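Side-chain contacts in 2-ON-2 hemoglobin (Agrobacterium tumefaciens, PDB 2XYK), which binds heme b as a group II truncated (2-on-2) hemoglobin and probably binds and carries oxygen: residues Y9-G14 / A108-I113; Y26-T31 / F97-D102; F53-T58 / V68-H73. One frame throughout, in Å; residues are numbered along the deposited sequence.

Interaction 1 (Y9-G14 / A108-I113); sequences YEAIGG and AKLREI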
loop_
_atom_site.group_PDB
_atom_site.type_symbol
_atom_site.label_atom_id
_atom_site.label_comp_id
_atom_site.label_asym_id
_atom_site.label_seq_id
_atom_site.Cartn_x
_atom_site.Cartn_y
_atom_site.Cartn_z
ATOM N N TYR A 9 8.950 -1.811 10.279
ATOM C CA TYR A 9 7.893 -1.090 11.012
ATOM C C TYR A 9 8.525 -0.169 12.039
ATOM O O TYR A 9 8.229 1.034 12.072
ATOM C CB TYR A 9 6.976 -2.075 11.730
ATOM C CG TYR A 9 5.690 -1.538 12.361
ATOM C CD1 TYR A 9 4.586 -1.154 11.570
ATOM C CD2 TYR A 9 5.540 -1.506 13.758
ATOM C CE1 TYR A 9 3.379 -0.728 12.167
ATOM C CE2 TYR A 9 4.331 -1.079 14.367
ATOM C CZ TYR A 9 3.259 -0.691 13.575
ATOM O OH TYR A 9 2.068 -0.290 14.170
ATOM N N GLU A 10 9.388 -0.744 12.880
ATOM C CA GLU A 10 10.121 0.049 13.878
ATOM C C GLU A 10 10.916 1.162 13.202
ATOM O O GLU A 10 10.827 2.342 13.575
ATOM C CB GLU A 10 11.053 -0.857 14.691
ATOM C CG GLU A 10 10.363 -1.590 15.818
ATOM C CD GLU A 10 11.258 -2.673 16.465
ATOM O OE1 GLU A 10 12.216 -3.135 15.815
ATOM O OE2 GLU A 10 10.986 -3.059 17.606
ATOM N N ALA A 11 11.667 0.777 12.181
ATOM C CA ALA A 11 12.585 1.689 11.462
ATOM C C ALA A 11 11.930 2.968 10.873
ATOM O O ALA A 11 12.552 4.037 10.851
ATOM C CB ALA A 11 13.351 0.899 10.367
ATOM N N ILE A 12 10.706 2.851 10.355
ATOM C CA ILE A 12 10.031 3.994 9.707
ATOM C C ILE A 12 9.168 4.807 10.668
ATOM O O ILE A 12 8.660 5.845 10.285
ATOM C CB ILE A 12 9.161 3.563 8.500
ATOM C CG1 ILE A 12 7.891 2.807 8.961
ATOM C CG2 ILE A 12 10.004 2.776 7.455
ATOM C CD1 ILE A 12 6.850 2.567 7.825
ATOM N N GLY A 13 8.991 4.335 11.898
ATOM C CA GLY A 13 8.253 5.076 12.915
ATOM C C GLY A 13 6.916 4.453 13.263
ATOM O O GLY A 13 6.061 5.105 13.863
ATOM N N GLY A 14 6.715 3.204 12.846
ATOM C CA GLY A 14 5.582 2.406 13.323
ATOM C C GLY A 14 4.238 2.991 12.946
ATOM O O GLY A 14 4.078 3.538 11.857
ATOM N N ALA A 108 15.664 7.466 3.018
ATOM C CA ALA A 108 15.734 6.974 1.641
ATOM C C ALA A 108 16.028 5.492 1.526
ATOM O O ALA A 108 15.481 4.827 0.640
ATOM C CB ALA A 108 16.757 7.780 0.813
ATOM N N LYS A 109 16.892 4.965 2.393
ATOM C CA LYS A 109 17.223 3.531 2.342
ATOM C C LYS A 109 16.027 2.639 2.701
ATOM O O LYS A 109 15.840 1.586 2.108
ATOM C CB LYS A 109 18.432 3.166 3.220
ATOM C CG LYS A 109 18.872 1.699 3.059
ATOM C CD LYS A 109 19.838 1.517 1.860
ATOM C CE LYS A 109 20.070 0.021 1.591
ATOM N NZ LYS A 109 20.905 -0.216 0.376
ATOM N N LEU A 110 15.223 3.075 3.663
ATOM C CA LEU A 110 13.993 2.374 4.028
ATOM C C LEU A 110 12.958 2.450 2.903
ATOM O O LEU A 110 12.280 1.471 2.640
ATOM C CB LEU A 110 13.445 2.921 5.348
ATOM C CG LEU A 110 14.401 2.802 6.561
ATOM C CD1 LEU A 110 13.707 3.322 7.835
ATOM C CD2 LEU A 110 14.923 1.359 6.784
ATOM N N ARG A 111 12.858 3.589 2.214
ATOM C CA ARG A 111 11.967 3.680 1.041
ATOM C C ARG A 111 12.381 2.724 -0.083
ATOM O O ARG A 111 11.528 2.086 -0.693
ATOM C CB ARG A 111 11.870 5.107 0.503
ATOM C CG ARG A 111 11.117 6.080 1.439
ATOM C CD ARG A 111 10.771 7.370 0.731
ATOM N NE ARG A 111 11.906 7.955 -0.017
ATOM C CZ ARG A 111 12.776 8.825 0.504
ATOM N NH1 ARG A 111 12.678 9.179 1.779
ATOM N NH2 ARG A 111 13.764 9.320 -0.228
ATOM N N GLU A 112 13.683 2.627 -0.353
ATOM C CA GLU A 112 14.191 1.683 -1.350
ATOM C C GLU A 112 13.949 0.218 -0.975
ATOM O O GLU A 112 13.539 -0.601 -1.832
ATOM C CB GLU A 112 15.687 1.915 -1.630
ATOM C CG GLU A 112 16.306 0.820 -2.499
ATOM O OE1 GLU A 112 18.534 1.188 -1.558
ATOM O OE2 GLU A 112 18.774 -0.346 -2.881
ATOM N N ILE A 113 14.183 -0.118 0.301
ATOM C CA ILE A 113 13.853 -1.463 0.784
ATOM C C ILE A 113 12.353 -1.816 0.582
ATOM O O ILE A 113 12.031 -2.911 0.170
ATOM C CB ILE A 113 14.293 -1.686 2.253
ATOM C CG1 ILE A 113 15.819 -1.898 2.318
ATOM C CG2 ILE A 113 13.595 -2.915 2.838
ATOM C CD1 ILE A 113 16.483 -1.391 3.613
#
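Leu110 reaches out from the first turn of helix 108-125 and sets its forked end against Ala11 and Ile12 on the last turn of the short helix 8-12. One methyl does most of the touching: Leu110 CD1 lies 3.5 Å from Ala11 CB and 3.8 Å from Ile12 CG2. The other branch is less engaged, Leu110 CD2 standing 3.9 Å from Ala11 CB. Leu110 CD1 also comes to 3.3 Å from Ala11 O, a van der Waals touch against a carbonyl oxygen. Ile12 adds its CG2 methyl alone. With CG1 set between the backbone N and the carbonyl carbon (chi1 72°), the longer branch leads away from Leu110, while CG2 stays beside the N and meets both CD1 and CB of the leucine.

Behind this first shell, each helix end is fixed locally. Helix 8-12 closes in a Schellman motif at Gly13, whose positive phi accompanies bonds back into the last turn, and Gly14 N donates to Tyr9 O at 2.8 Å. Gly14 CA then rests over the centre of the Tyr9 ring, 3.7 Å above its plane. Ile12 O accepts from Thr17 OG1, tying the turn to helix 14-31. On the other side Asn107 OD1 receives Leu110 N at the start of helix 108-125. Ile105 also packs on Ile12. The meeting is mainly apolar, with one carbonyl oxygen at its edge: a leucine fork on an alanine methyl and one isoleucine branch at the globin surface, resting on dispersion and partial exclusion of water.

Interaction 2 (Y26-T31 / F97-D102); sequences YELMDT and FRRAMD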
loop_
_atom_site.group_PDB
_atom_site.type_symbol
_atom_site.label_atom_id
_atom_site.label_comp_id
_atom_site.label_asym_id
_atom_site.label_seq_id
_atom_site.Cartn_x
_atom_site.Cartn_y
_atom_site.Cartn_z
ATOM N N TYR A 26 -4.515 7.211 -0.321
ATOM C CA TYR A 26 -5.909 7.303 -0.782
ATOM C C TYR A 26 -6.296 8.758 -1.089
ATOM O O TYR A 26 -7.056 9.005 -2.012
ATOM C CB TYR A 26 -6.884 6.614 0.199
ATOM C CG TYR A 26 -6.717 5.107 0.135
ATOM C CD1 TYR A 26 -7.186 4.395 -0.944
ATOM C CD2 TYR A 26 -6.002 4.420 1.113
ATOM C CE1 TYR A 26 -6.983 3.031 -1.048
ATOM C CE2 TYR A 26 -5.817 3.055 1.035
ATOM C CZ TYR A 26 -6.296 2.370 -0.051
ATOM O OH TYR A 26 -6.102 1.021 -0.140
ATOM N N GLU A 27 -5.735 9.708 -0.337
ATOM C CA GLU A 27 -5.897 11.145 -0.640
ATOM C C GLU A 27 -5.376 11.499 -2.036
ATOM O O GLU A 27 -6.105 12.081 -2.856
ATOM C CB GLU A 27 -5.156 11.967 0.411
ATOM C CG GLU A 27 -5.430 13.455 0.388
ATOM C CD GLU A 27 -4.524 14.219 1.381
ATOM O OE1 GLU A 27 -3.547 13.622 1.898
ATOM O OE2 GLU A 27 -4.793 15.423 1.640
ATOM N N LEU A 28 -4.118 11.145 -2.317
ATOM C CA LEU A 28 -3.577 11.347 -3.670
ATOM C C LEU A 28 -4.430 10.623 -4.730
ATOM O O LEU A 28 -4.654 11.146 -5.808
ATOM C CB LEU A 28 -2.101 10.924 -3.757
ATOM C CG LEU A 28 -1.093 11.802 -2.984
ATOM C CD1 LEU A 28 0.275 11.149 -2.971
ATOM C CD2 LEU A 28 -1.012 13.262 -3.528
ATOM N N MET A 29 -4.927 9.430 -4.400
ATOM C CA MET A 29 -5.709 8.637 -5.352
ATOM C C MET A 29 -7.040 9.326 -5.657
ATOM O O MET A 29 -7.527 9.277 -6.773
ATOM C CB MET A 29 -5.941 7.217 -4.825
ATOM C CG MET A 29 -6.478 6.278 -5.902
ATOM S SD MET A 29 -7.242 4.798 -5.257
ATOM C CE MET A 29 -5.835 4.049 -4.440
ATOM N N ASP A 30 -7.583 9.998 -4.644
ATOM C CA ASP A 30 -8.851 10.699 -4.730
ATOM C C ASP A 30 -8.754 12.111 -5.336
ATOM O O ASP A 30 -9.769 12.658 -5.782
ATOM C CB ASP A 30 -9.500 10.747 -3.339
ATOM C CG ASP A 30 -11.019 10.873 -3.412
ATOM O OD1 ASP A 30 -11.631 10.382 -4.396
ATOM O OD2 ASP A 30 -11.602 11.478 -2.492
ATOM N N THR A 31 -7.552 12.702 -5.336
ATOM C CA THR A 31 -7.401 14.125 -5.672
ATOM C C THR A 31 -6.559 14.400 -6.909
ATOM O O THR A 31 -6.743 15.440 -7.533
ATOM C CB THR A 31 -6.871 15.015 -4.486
ATOM O OG1 THR A 31 -5.540 14.638 -4.158
ATOM C CG2 THR A 31 -7.765 14.914 -3.247
ATOM N N PHE A 97 1.353 5.506 -4.502
ATOM C CA PHE A 97 2.123 4.846 -3.429
ATOM C C PHE A 97 3.538 5.424 -3.324
ATOM O O PHE A 97 4.022 5.613 -2.224
ATOM C CB PHE A 97 2.185 3.317 -3.584
ATOM C CG PHE A 97 2.692 2.610 -2.343
ATOM C CD1 PHE A 97 1.826 2.344 -1.273
ATOM C CD2 PHE A 97 4.039 2.249 -2.223
ATOM C CE1 PHE A 97 2.303 1.713 -0.106
ATOM C CE2 PHE A 97 4.514 1.610 -1.070
ATOM C CZ PHE A 97 3.653 1.348 -0.013
ATOM N N ARG A 98 4.186 5.685 -4.463
ATOM C CA ARG A 98 5.525 6.290 -4.465
ATOM C C ARG A 98 5.520 7.650 -3.796
ATOM O O ARG A 98 6.335 7.903 -2.917
ATOM C CB ARG A 98 6.071 6.425 -5.890
ATOM C CG ARG A 98 7.604 6.651 -5.965
ATOM C CD ARG A 98 8.086 6.386 -7.397
ATOM N NE ARG A 98 9.268 7.168 -7.766
ATOM N N ARG A 99 4.601 8.521 -4.221
ATOM C CA ARG A 99 4.494 9.866 -3.665
ATOM C C ARG A 99 4.091 9.871 -2.196
ATOM O O ARG A 99 4.576 10.711 -1.432
ATOM C CB ARG A 99 3.497 10.728 -4.461
ATOM C CG ARG A 99 3.556 12.191 -4.081
ATOM C CD ARG A 99 3.045 13.136 -5.165
ATOM N NE ARG A 99 2.642 14.396 -4.537
ATOM C CZ ARG A 99 1.952 15.373 -5.134
ATOM N NH1 ARG A 99 1.558 15.268 -6.407
ATOM N NH2 ARG A 99 1.639 16.468 -4.443
ATOM N N ALA A 100 3.182 8.969 -1.820
ATOM C CA ALA A 100 2.789 8.844 -0.426
ATOM C C ALA A 100 3.973 8.439 0.450
ATOM O O ALA A 100 4.136 8.991 1.544
ATOM C CB ALA A 100 1.592 7.884 -0.256
ATOM N N MET A 101 4.792 7.502 -0.035
ATOM C CA MET A 101 6.032 7.070 0.662
ATOM C C MET A 101 7.030 8.203 0.793
ATOM O O MET A 101 7.577 8.437 1.872
ATOM C CB MET A 101 6.778 5.976 -0.113
ATOM C CG MET A 101 6.235 4.602 -0.051
ATOM S SD MET A 101 7.566 3.487 -0.577
ATOM C CE MET A 101 8.284 3.228 1.007
ATOM N N ASP A 102 7.292 8.871 -0.331
ATOM C CA ASP A 102 8.293 9.969 -0.387
ATOM C C ASP A 102 7.909 11.038 0.621
ATOM O O ASP A 102 8.780 11.631 1.250
ATOM C CB ASP A 102 8.399 10.593 -1.808
ATOM C CG ASP A 102 9.115 9.673 -2.830
ATOM O OD1 ASP A 102 9.808 8.712 -2.421
ATOM O OD2 ASP A 102 8.979 9.910 -4.065
#
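Leu28 lays its two methyl branches across the Arg99 side chain, the pair crossing at about a right angle. Its CD1 meets the aliphatic root of the arginine, 3.6 Å from Arg99 CB and equally close to Arg99 CG. Its CD2 instead sits over the centre of one guanidinium face, 3.9 Å above the plane, with Arg99 NE and Arg99 CZ its nearest atoms. One fork thus covers both the greasy and the charged part of the same residue. The arginine is laid out for this: CG stands anti to the backbone N (chi1 -169°) and the chain runs extended from there to NE, carrying the guanidinium beneath Leu28 CD2.

Leu28 CD1 also rests against the backbone of helix 87-104, 3.8 Å from Ala100 N, and more loosely against Ala100 CB at 4.4 Å. Leu28 and Ala100 are buried, whereas Arg99 lies at the exposed margin. The CA atoms of Leu28 and Ala100 are the closest between the segments, at 7.6 Å; Leu21 and Phe25 of helix 14-31 pack on the same alanine methyl.

The contact packs helix 14-31, globin helix B, against helix 87-104, helix G, in the 2-on-2 fold. The polar end of Arg99 finds its partner on its own helix, where NE forms a salt bridge with Glu103 OE2. The two helices are therefore joined by packing of a leucine on the arginine's alkyl stem and guanidinium face, while the Glu103 salt bridge probably offsets the charge within helix 87-104.

Interaction 3 (F53-T58 / V68-H73); sequences FYDYLT and VEKHGH. With HEM (protoporphyrin IX containing Fe), chain C.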
loop_
_atom_site.group_PDB
_atom_site.type_symbol
_atom_site.label_atom_id
_atom_site.label_comp_id
_atom_site.label_asym_id
_atom_site.label_seq_id
_atom_site.Cartn_x
_atom_site.Cartn_y
_atom_site.Cartn_z
ATOM N N PHE A 53 -5.907 -1.624 3.930
ATOM C CA PHE A 53 -4.525 -1.416 3.476
ATOM C C PHE A 53 -3.629 -1.051 4.648
ATOM O O PHE A 53 -2.514 -1.540 4.755
ATOM C CB PHE A 53 -4.452 -0.360 2.360
ATOM C CG PHE A 53 -3.171 -0.412 1.539
ATOM C CD1 PHE A 53 -2.506 -1.622 1.310
ATOM C CD2 PHE A 53 -2.642 0.749 0.991
ATOM C CE1 PHE A 53 -1.327 -1.674 0.541
ATOM C CE2 PHE A 53 -1.445 0.717 0.222
ATOM C CZ PHE A 53 -0.808 -0.481 -0.014
ATOM N N TYR A 54 -4.137 -0.212 5.541
ATOM C CA TYR A 54 -3.421 0.145 6.754
ATOM C C TYR A 54 -3.117 -1.115 7.585
ATOM O O TYR A 54 -1.979 -1.291 8.024
ATOM C CB TYR A 54 -4.247 1.193 7.529
ATOM C CG TYR A 54 -3.968 1.287 8.991
ATOM C CD1 TYR A 54 -2.846 1.991 9.487
ATOM C CD2 TYR A 54 -4.839 0.695 9.903
ATOM C CE1 TYR A 54 -2.599 2.053 10.870
ATOM C CE2 TYR A 54 -4.613 0.759 11.261
ATOM C CZ TYR A 54 -3.501 1.437 11.747
ATOM O OH TYR A 54 -3.327 1.476 13.104
ATOM N N ASP A 55 -4.116 -1.993 7.779
ATOM C CA ASP A 55 -3.912 -3.263 8.500
ATOM C C ASP A 55 -2.939 -4.174 7.751
ATOM O O ASP A 55 -2.090 -4.813 8.371
ATOM C CB ASP A 55 -5.227 -4.048 8.673
ATOM C CG ASP A 55 -6.152 -3.464 9.743
ATOM O OD1 ASP A 55 -5.734 -2.539 10.504
ATOM O OD2 ASP A 55 -7.326 -3.914 9.780
ATOM N N TYR A 56 -3.096 -4.252 6.421
ATOM C CA TYR A 56 -2.198 -5.060 5.599
ATOM C C TYR A 56 -0.763 -4.551 5.742
ATOM O O TYR A 56 0.153 -5.335 5.917
ATOM C CB TYR A 56 -2.584 -5.075 4.111
ATOM C CG TYR A 56 -1.572 -5.863 3.281
ATOM C CD1 TYR A 56 -1.676 -7.241 3.186
ATOM C CD2 TYR A 56 -0.462 -5.241 2.683
ATOM C CE1 TYR A 56 -0.728 -8.004 2.484
ATOM C CE2 TYR A 56 0.512 -6.002 1.961
ATOM C CZ TYR A 56 0.338 -7.380 1.870
ATOM O OH TYR A 56 1.222 -8.181 1.192
ATOM N N LEU A 57 -0.566 -3.240 5.656
ATOM C CA LEU A 57 0.795 -2.695 5.706
ATOM C C LEU A 57 1.430 -2.806 7.108
ATOM O O LEU A 57 2.628 -3.044 7.241
ATOM C CB LEU A 57 0.824 -1.249 5.197
ATOM C CG LEU A 57 0.803 -1.058 3.678
ATOM C CD1 LEU A 57 0.742 0.450 3.397
ATOM C CD2 LEU A 57 2.017 -1.679 2.978
ATOM N N THR A 58 0.608 -2.642 8.138
ATOM C CA THR A 58 1.029 -2.811 9.501
ATOM C C THR A 58 1.707 -4.191 9.673
ATOM O O THR A 58 2.839 -4.246 10.148
ATOM C CB THR A 58 -0.193 -2.599 10.452
ATOM O OG1 THR A 58 -0.639 -1.235 10.337
ATOM C CG2 THR A 58 0.144 -2.872 11.909
ATOM N N VAL A 68 -4.093 -10.288 8.805
ATOM C CA VAL A 68 -4.347 -11.721 8.826
ATOM C C VAL A 68 -5.347 -12.124 9.935
ATOM O O VAL A 68 -6.295 -12.868 9.678
ATOM C CB VAL A 68 -3.051 -12.533 8.741
ATOM C CG1 VAL A 68 -3.341 -14.039 8.946
ATOM C CG2 VAL A 68 -2.429 -12.308 7.365
ATOM N N GLU A 69 -5.174 -11.566 11.132
ATOM C CA GLU A 69 -6.124 -11.756 12.241
ATOM C C GLU A 69 -7.587 -11.556 11.818
ATOM O O GLU A 69 -8.450 -12.330 12.219
ATOM C CB GLU A 69 -5.802 -10.793 13.376
ATOM C CG GLU A 69 -6.027 -11.372 14.758
ATOM C CD GLU A 69 -5.997 -10.315 15.858
ATOM O OE1 GLU A 69 -5.191 -9.348 15.748
ATOM O OE2 GLU A 69 -6.791 -10.461 16.830
ATOM N N LYS A 70 -7.859 -10.528 11.012
ATOM C CA LYS A 70 -9.233 -10.203 10.592
ATOM C C LYS A 70 -9.710 -10.964 9.363
ATOM O O LYS A 70 -10.819 -11.475 9.338
ATOM C CB LYS A 70 -9.405 -8.696 10.329
ATOM C CG LYS A 70 -9.024 -7.801 11.490
ATOM C CD LYS A 70 -9.147 -6.326 11.109
ATOM C CE LYS A 70 -8.883 -5.431 12.331
ATOM N NZ LYS A 70 -8.984 -4.039 11.835
ATOM N N HIS A 71 -8.860 -11.041 8.347
ATOM C CA HIS A 71 -9.280 -11.507 7.027
ATOM C C HIS A 71 -8.646 -12.847 6.626
ATOM O O HIS A 71 -9.046 -13.447 5.633
ATOM C CB HIS A 71 -8.981 -10.405 5.982
ATOM C CG HIS A 71 -9.306 -9.011 6.459
ATOM N ND1 HIS A 71 -10.601 -8.557 6.604
ATOM C CD2 HIS A 71 -8.506 -7.974 6.819
ATOM C CE1 HIS A 71 -10.589 -7.308 7.046
ATOM N NE2 HIS A 71 -9.330 -6.932 7.189
ATOM N N GLY A 72 -7.668 -13.336 7.402
ATOM C CA GLY A 72 -7.015 -14.612 7.068
ATOM C C GLY A 72 -5.980 -14.413 5.967
ATOM O O GLY A 72 -5.437 -13.339 5.841
ATOM N N HIS A 73 -5.709 -15.453 5.171
ATOM C CA HIS A 73 -4.647 -15.388 4.148
ATOM C C HIS A 73 -4.833 -14.275 3.117
ATOM O O HIS A 73 -5.919 -14.177 2.529
ATOM C CB HIS A 73 -4.506 -16.749 3.470
ATOM C CG HIS A 73 -3.693 -17.713 4.272
ATOM N ND1 HIS A 73 -2.343 -17.520 4.513
ATOM C CD2 HIS A 73 -4.045 -18.850 4.928
ATOM C CE1 HIS A 73 -1.896 -18.510 5.271
ATOM N NE2 HIS A 73 -2.907 -19.329 5.537
HETATM C CHA HEM C . -7.681 -4.041 -2.297
HETATM C CHB HEM C . -6.467 -1.910 -6.565
HETATM C CHC HEM C . -1.858 -3.345 -5.815
HETATM C CHD HEM C . -2.927 -4.339 -1.205
HETATM C C1A HEM C . -7.759 -3.413 -3.535
HETATM C C2A HEM C . -8.978 -3.042 -4.232
HETATM C C3A HEM C . -8.655 -2.470 -5.398
HETATM C C4A HEM C . -7.206 -2.432 -5.495
HETATM C CMA HEM C . -9.601 -1.909 -6.509
HETATM C CAA HEM C . -10.393 -3.305 -3.656
HETATM C CBA HEM C . -10.665 -2.215 -2.590
HETATM C CGA HEM C . -11.646 -2.616 -1.489
HETATM O O1A HEM C . -12.031 -3.810 -1.319
HETATM O O2A HEM C . -12.058 -1.707 -0.728
HETATM C C1B HEM C . -5.114 -2.134 -6.774
HETATM C C2B HEM C . -4.308 -1.788 -7.941
HETATM C C3B HEM C . -3.039 -2.196 -7.706
HETATM C C4B HEM C . -3.000 -2.806 -6.392
HETATM C CMB HEM C . -4.791 -1.073 -9.214
HETATM C CAB HEM C . -1.788 -2.081 -8.618
HETATM C CBB HEM C . -1.650 -2.877 -9.681
HETATM C C1C HEM C . -1.723 -3.698 -4.501
HETATM C C2C HEM C . -0.488 -4.031 -3.843
HETATM C C3C HEM C . -0.761 -4.299 -2.557
HETATM C C4C HEM C . -2.199 -4.148 -2.376
HETATM C CMC HEM C . 0.868 -4.045 -4.589
HETATM C CAC HEM C . 0.259 -4.715 -1.459
HETATM C CBC HEM C . 1.343 -3.947 -1.204
HETATM C C1D HEM C . -4.298 -4.450 -1.058
HETATM C C2D HEM C . -5.007 -4.960 0.107
HETATM C C3D HEM C . -6.483 -4.869 -0.240
HETATM C C4D HEM C . -6.536 -4.318 -1.572
HETATM C CMD HEM C . -4.380 -5.475 1.425
HETATM C CAD HEM C . -7.684 -5.286 0.645
HETATM C CBD HEM C . -7.914 -6.756 0.274
HETATM C CGD HEM C . -9.180 -7.298 0.900
HETATM O O1D HEM C . -10.294 -7.065 0.359
HETATM O O2D HEM C . -9.049 -7.954 1.952
HETATM N NA HEM C . -6.697 -3.025 -4.329
HETATM N NB HEM C . -4.272 -2.734 -5.850
HETATM N NC HEM C . -2.748 -3.785 -3.592
HETATM N ND HEM C . -5.234 -4.081 -2.007
HETATM FE FE HEM C . -4.730 -3.442 -3.931
HETATM O O HOH W 1 -9.181 -4.233 7.922
HETATM O O HOH W 2 -4.493 -1.691 -3.145
#
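Asp55 OD2 is gripped by a lysine and a water: Lys70 NZ donates to it in a salt bridge of 2.6 Å, and water 1 donates to it at the same distance. The ammonium approaches on the syn side, 22° out of the carboxylate plane. Lys70 leaves helix 66-71 with its chain extended beyond CG and crosses the aspartate at about a right angle, and its CD and CE also lie near Asp55 OD2.

Water 1 extends the grip to the next residue, lying in the plane of the His71 ring and 2.8 Å from His71 NE2. The direct gap from Asp55 OD2 to His71 NE2 is 4.5 Å, and the water bridges it. Lys70 CB lies over the centre of one face of the same ring, which also meets the ring of Tyr67. Asp55 is buried, and the ammonium probably stabilises its charged form.

From helix 47-60, two other side chains turn to the porphyrin. Phe53 brings CE1 to 3.6 Å from HEM CHD, with vinyl atom CBC in plane at its ring edge. Tyr56 touches the methyl HEM CMD with CB at 3.3 Å. In both, CG stands anti to the backbone N (chi1 -161° in Phe53, 177° in Tyr56), which turns the rings toward the heme, whereas Asp55 CG stands beside its N and faces helix 66-71. The iron carries water 2 at 1.9 Å, with His80 as its axial ligand; Ser49, Lys52 and Tyr67 hydrogen-bond to the heme. Helix 47-60 is the globin E helix, on the distal side of the heme opposite the proximal His80, tied by Asp55 to helix 66-71, which follows it in the chain.

How the interactions relate
Interaction 2 is the buried contact, interaction 3 is partly buried beside the heme, and interaction 1 lies at the surface. Interaction 1 joins helix 8-12 to 108-125, interaction 2 joins 14-31 to 87-104; as 14-31 follows 8-12 and 108-125 follows 87-104, both join neighbouring parts of the same two runs of chain. Both are packing contacts without hydrogen bonds between their segments, but interaction 2 includes a guanidinium face. Arg111 and Asp102 link them through a long, weak ion pair. Interaction 3 instead relies on charge and a bridging water. Tyr26 and Phe97 pack on Phe53, while Tyr9 CD1 lies 3.8 Å from Thr58 O, so helix 47-60 touches segments of both other interactions.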